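Local coordinates for uncharacterized protein lp_2219 (Lactobacillus plantarum, PDB 3HFQ) that is of unknown function but belongs to the lactonase family of seven-bladed beta-propellers, at residues R289-D294 and A298-V303. The protein carries 1 engineered substitution. Residues are numbered along the deposited sequence; the frame is centred on the assembly and turned at random.
Sequences RDFDLD and AFVVVV
The carboxylate of D294 sits at the edge of the F299 ring, its CG in the ring plane and the two planes 75° apart, with OD2 3.8 Å from F299 CD2. The F291 ring meets V300 only obliquely, CD2 lying 3.9 Å from CG1; chi1 of 71° sets its CG between the backbone N and the carbonyl carbon, carrying the ring off to pack on Y255 and S257 of strand 253-259, while its CB stays 3.7 Å from V302 CB. On the same face of the sheet, L293 CG touches V300 CG2.

Antiparallel pairing rests on the two bonds that D292 and V301 exchange, both 3.0 Å between N and O; V301 N approaches D292 O nearly straight, D292 N approaches V301 O less so. Beyond the strand end, D294 N binds F299 O from above the carbonyl plane, and D294 OD1 accepts F299 N at 2.9 Å, again out of the carboxylate plane, while T296 OG1 hydrogen-bonds OD2. Replacing D294 by an alanine is likely to leave F299 N without its acceptor and the turn less firmly tied. At the other end, a water bridges R289 N and V303 O.

The segment axes run 170° apart at 4.8 Å, with three residues intervening: a beta hairpin forming the first two strands of a four-stranded antiparallel blade, one of seven in the beta-propeller.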
loop_
_atom_site.group_PDB
_atom_site.type_symbol
_atom_site.label_atom_id
_atom_site.label_comp_id
_atom_site.label_asym_id
_atom_site.label_seq_id
_atom_site.Cartn_x
_atom_site.Cartn_y
_atom_site.Cartn_z
ATOM N N ARG A 289 -3.009 -9.473 -0.095
ATOM C CA ARG A 289 -2.730 -8.245 0.646
ATOM C C ARG A 289 -2.238 -7.078 -0.208
ATOM O O ARG A 289 -2.365 -5.921 0.191
ATOM C CB ARG A 289 -1.726 -8.546 1.764
ATOM C CG ARG A 289 -1.424 -7.380 2.698
ATOM C CD ARG A 289 -0.844 -7.900 4.009
ATOM N NE ARG A 289 -0.179 -6.855 4.784
ATOM C CZ ARG A 289 -0.185 -6.793 6.110
ATOM N NH1 ARG A 289 -0.829 -7.713 6.816
ATOM N NH2 ARG A 289 0.462 -5.816 6.734
ATOM N N ASP A 290 -1.674 -7.367 -1.376
ATOM C CA ASP A 290 -1.211 -6.290 -2.246
ATOM C C ASP A 290 -1.179 -6.726 -3.703
ATOM O O ASP A 290 -1.143 -7.917 -4.011
ATOM C CB ASP A 290 0.181 -5.801 -1.819
ATOM C CG ASP A 290 0.542 -4.451 -2.432
ATOM O OD1 ASP A 290 -0.383 -3.673 -2.750
ATOM O OD2 ASP A 290 1.750 -4.156 -2.580
ATOM N N PHE A 291 -1.195 -5.738 -4.588
ATOM C CA PHE A 291 -1.162 -5.954 -6.027
ATOM C C PHE A 291 -0.919 -4.586 -6.643
ATOM O O PHE A 291 -0.982 -3.576 -5.950
ATOM C CB PHE A 291 -2.515 -6.483 -6.527
ATOM C CG PHE A 291 -3.621 -5.452 -6.505
ATOM C CD1 PHE A 291 -4.328 -5.187 -5.332
ATOM C CD2 PHE A 291 -3.921 -4.710 -7.648
ATOM C CE1 PHE A 291 -5.308 -4.199 -5.295
ATOM C CE2 PHE A 291 -4.903 -3.716 -7.621
ATOM C CZ PHE A 291 -5.598 -3.460 -6.439
ATOM N N ASP A 292 -0.633 -4.552 -7.940
ATOM C CA ASP A 292 -0.452 -3.283 -8.630
ATOM C C ASP A 292 -0.431 -3.499 -10.132
ATOM O O ASP A 292 -0.179 -4.607 -10.607
ATOM C CB ASP A 292 0.842 -2.587 -8.193
ATOM C CG ASP A 292 0.857 -1.103 -8.555
ATOM O OD1 ASP A 292 -0.207 -0.569 -8.949
ATOM O OD2 ASP A 292 1.926 -0.465 -8.433
ATOM N N LEU A 293 -0.730 -2.437 -10.872
ATOM C CA LEU A 293 -0.700 -2.491 -12.323
ATOM C C LEU A 293 0.769 -2.309 -12.670
ATOM O O LEU A 293 1.508 -1.689 -11.906
ATOM C CB LEU A 293 -1.506 -1.336 -12.931
ATOM C CG LEU A 293 -3.037 -1.398 -12.929
ATOM C CD1 LEU A 293 -3.574 -1.409 -11.505
ATOM C CD2 LEU A 293 -3.573 -0.189 -13.689
ATOM N N ASP A 294 1.201 -2.854 -13.801
ATOM C CA ASP A 294 2.595 -2.699 -14.200
ATOM C C ASP A 294 2.715 -1.307 -14.822
ATOM O O ASP A 294 1.708 -0.637 -15.042
ATOM C CB ASP A 294 2.982 -3.779 -15.212
ATOM C CG ASP A 294 2.439 -3.499 -16.597
ATOM O OD1 ASP A 294 1.210 -3.331 -16.734
ATOM O OD2 ASP A 294 3.248 -3.450 -17.544
ATOM N N ALA A 298 -0.865 -2.648 -18.775
ATOM C CA ALA A 298 -1.509 -3.671 -19.592
ATOM C C ALA A 298 -1.550 -4.971 -18.790
ATOM O O ALA A 298 -2.055 -5.991 -19.261
ATOM C CB ALA A 298 -0.731 -3.875 -20.888
ATOM N N PHE A 299 -1.022 -4.918 -17.571
ATOM C CA PHE A 299 -0.980 -6.084 -16.696
ATOM C C PHE A 299 -1.192 -5.714 -15.233
ATOM O O PHE A 299 -1.043 -4.556 -14.843
ATOM C CB PHE A 299 0.382 -6.775 -16.801
ATOM C CG PHE A 299 0.732 -7.232 -18.184
ATOM C CD1 PHE A 299 0.305 -8.470 -18.651
ATOM C CD2 PHE A 299 1.488 -6.421 -19.024
ATOM C CE1 PHE A 299 0.628 -8.894 -19.939
ATOM C CE2 PHE A 299 1.816 -6.834 -20.313
ATOM C CZ PHE A 299 1.388 -8.070 -20.771
ATOM N N VAL A 300 -1.536 -6.721 -14.438
ATOM C CA VAL A 300 -1.711 -6.562 -13.002
ATOM C C VAL A 300 -1.085 -7.787 -12.353
ATOM O O VAL A 300 -1.250 -8.907 -12.841
ATOM C CB VAL A 300 -3.190 -6.506 -12.577
ATOM C CG1 VAL A 300 -3.289 -6.598 -11.053
ATOM C CG2 VAL A 300 -3.830 -5.210 -13.064
ATOM N N VAL A 301 -0.341 -7.567 -11.278
ATOM C CA VAL A 301 0.282 -8.660 -10.542
ATOM C C VAL A 301 -0.213 -8.576 -9.107
ATOM O O VAL A 301 -0.195 -7.507 -8.505
ATOM C CB VAL A 301 1.828 -8.548 -10.551
ATOM C CG1 VAL A 301 2.436 -9.550 -9.570
ATOM C CG2 VAL A 301 2.351 -8.809 -11.950
ATOM N N VAL A 302 -0.675 -9.701 -8.574
ATOM C CA VAL A 302 -1.165 -9.756 -7.205
ATOM C C VAL A 302 -0.412 -10.863 -6.477
ATOM O O VAL A 302 -0.009 -11.850 -7.095
ATOM C CB VAL A 302 -2.685 -10.081 -7.152
ATOM C CG1 VAL A 302 -2.960 -11.405 -7.838
ATOM C CG2 VAL A 302 -3.168 -10.134 -5.697
ATOM N N VAL A 303 -0.198 -10.689 -5.179
ATOM C CA VAL A 303 0.475 -11.718 -4.390
ATOM C C VAL A 303 -0.468 -12.170 -3.295
ATOM O O VAL A 303 -1.184 -11.359 -2.713
ATOM C CB VAL A 303 1.791 -11.219 -3.736
ATOM C CG1 VAL A 303 2.841 -10.983 -4.801
ATOM C CG2 VAL A 303 1.543 -9.950 -2.928
HETATM O O HOH W 1 -0.398 -10.672 -0.217
#